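Local coordinates for LysM domain protein (Mycobacterium smegmatis, PDB 4OIT) that binds mannose as a beta-prism II lectin and forms a domain-swapped dimer, at residues 46-50 against 51-55. Sequence-based numbering, arbitrary orientation.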
loop_
_atom_site.group_PDB
_atom_site.type_symbol
_atom_site.label_atom_id
_atom_site.label_comp_id
_atom_site.label_asym_id
_atom_site.label_seq_id
_atom_site.Cartn_x
_atom_site.Cartn_y
_atom_site.Cartn_z
ATOM N N THR B 46 -9.744 15.834 -6.832
ATOM C CA THR B 46 -9.226 15.731 -5.463
ATOM C C THR B 46 -7.822 16.326 -5.316
ATOM O O THR B 46 -7.320 16.468 -4.198
ATOM C CB THR B 46 -9.161 14.263 -5.004
ATOM O OG1 THR B 46 -8.449 13.490 -5.979
ATOM C CG2 THR B 46 -10.560 13.696 -4.820
ATOM N N GLY B 47 -7.186 16.643 -6.441
ATOM C CA GLY B 47 -5.853 17.236 -6.442
ATOM C C GLY B 47 -4.792 16.299 -5.899
ATOM O O GLY B 47 -3.798 16.744 -5.334
ATOM N N THR B 48 -5.005 14.999 -6.084
ATOM C CA THR B 48 -4.106 13.973 -5.551
ATOM C C THR B 48 -3.125 13.456 -6.607
ATOM O O THR B 48 -2.531 12.389 -6.441
ATOM C CB THR B 48 -4.905 12.796 -4.953
ATOM O OG1 THR B 48 -5.895 12.356 -5.893
ATOM C CG2 THR B 48 -5.586 13.222 -3.665
ATOM N N ASN B 49 -2.963 14.217 -7.690
ATOM C CA ASN B 49 -1.967 13.910 -8.722
ATOM C C ASN B 49 -0.546 13.846 -8.167
ATOM O O ASN B 49 -0.062 14.810 -7.578
ATOM C CB ASN B 49 -2.026 14.924 -9.874
ATOM C CG ASN B 49 -2.085 16.364 -9.393
ATOM O OD1 ASN B 49 -2.923 16.714 -8.559
ATOM N ND2 ASN B 49 -1.211 17.208 -9.929
ATOM N N GLY B 50 0.112 12.707 -8.366
ATOM C CA GLY B 50 1.467 12.474 -7.853
ATOM C C GLY B 50 1.526 11.858 -6.462
ATOM O O GLY B 50 2.610 11.700 -5.900
ATOM N N GLN B 51 0.369 11.487 -5.913
ATOM C CA GLN B 51 0.294 10.958 -4.544
ATOM C C GLN B 51 0.052 9.441 -4.488
ATOM O O GLN B 51 -0.355 8.914 -3.454
ATOM C CB GLN B 51 -0.790 11.696 -3.751
ATOM C CG GLN B 51 -0.636 13.208 -3.765
ATOM C CD GLN B 51 -1.623 13.919 -2.855
ATOM O OE1 GLN B 51 -2.297 13.296 -2.035
ATOM N NE2 GLN B 51 -1.711 15.236 -2.998
ATOM N N ASP B 52 0.300 8.756 -5.603
ATOM C CA ASP B 52 0.287 7.284 -5.667
ATOM C C ASP B 52 -1.048 6.624 -5.293
ATOM O O ASP B 52 -1.068 5.479 -4.833
ATOM C CB ASP B 52 1.399 6.706 -4.782
ATOM C CG ASP B 52 2.760 7.271 -5.113
ATOM O OD1 ASP B 52 3.136 7.254 -6.304
ATOM O OD2 ASP B 52 3.456 7.724 -4.180
ATOM N N VAL B 53 -2.153 7.334 -5.499
ATOM C CA VAL B 53 -3.476 6.784 -5.210
ATOM C C VAL B 53 -3.770 5.684 -6.226
ATOM O O VAL B 53 -3.679 5.914 -7.430
ATOM C CB VAL B 53 -4.575 7.866 -5.266
ATOM C CG1 VAL B 53 -5.959 7.257 -5.068
ATOM C CG2 VAL B 53 -4.321 8.937 -4.216
ATOM N N VAL B 54 -4.108 4.492 -5.736
ATOM C CA VAL B 54 -4.395 3.342 -6.612
ATOM C C VAL B 54 -5.833 2.822 -6.531
ATOM O O VAL B 54 -6.249 2.023 -7.370
ATOM C CB VAL B 54 -3.421 2.167 -6.372
ATOM C CG1 VAL B 54 -2.008 2.580 -6.755
ATOM C CG2 VAL B 54 -3.485 1.666 -4.932
ATOM N N ARG B 55 -6.582 3.257 -5.523
ATOM C CA ARG B 55 -8.013 2.970 -5.465
ATOM C C ARG B 55 -8.768 4.042 -4.695
ATOM O O ARG B 55 -8.191 4.770 -3.884
ATOM C CB ARG B 55 -8.282 1.585 -4.861
ATOM C CG ARG B 55 -8.059 1.477 -3.361
ATOM C CD ARG B 55 -8.475 0.104 -2.852
ATOM N NE ARG B 55 -8.247 -0.043 -1.414
ATOM C CZ ARG B 55 -7.058 -0.242 -0.847
ATOM N NH1 ARG B 55 -5.950 -0.316 -1.582
ATOM N NH2 ARG B 55 -6.975 -0.363 0.473
HETATM O O HOH W 1 -0.514 16.590 -5.390
HETATM O O HOH W 2 4.306 10.255 -3.871
#
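Thr48 and Gln51 open and close a type II beta turn, with Asn49 and Gly50 at its corners, and are joined by a single backbone hydrogen bond from Gln51 N to Thr48 O (3.1 Å). The bond is bent, with 144° at the hydrogen, and the donor lies 40° out of the carbonyl plane. Gly50, third in the turn, has a positive phi at which a beta carbon would collide with the carbonyl oxygen of Asn49, so glycine suits the position.

The Gln51 side chain folds back over the turn. Gln51 CG stands beside its own backbone N, anti to the carbonyl carbon (chi1 -54°), and the extended chain beyond it runs back over Thr48, crossing that side chain at about a right angle. Gln51 CB rests 3.3 Å from Thr48 O, while Gln51 OE1 meets the methyl Thr48 CG2 at 3.7 Å. On the buried side, Val53 CG2 approaches Thr48 CB to 4.0 Å; Leu66 of strand 64-68 touches both residues, and Trp74 and Val73 of the second subunit pack on Thr48 and Val53, respectively.

Two waters bridge polar atoms on the exposed side. One accepts from Gln51 NE2 (3.0 Å) and donates to Gly47 O, just before the turn, and Asn49 O, within it; a direct NE2 bond to Gly47 O is ruled out by its poor angle. A second donates to both Gly50 O and Asp52 OD2, the latter at 2.7 Å, and OD2 also forms a salt bridge with Lys71.

Thr48 OG1 takes a hydrogen bond from Thr46 OG1 (2.8 Å) and is bonded to Gly32 O. The chemistry implies a water-bridged exposed side and an inner side where protein atoms satisfy this hydroxyl while carbons pack at the subunit interface, in the loop linking strand 41-45 to strand 53-58.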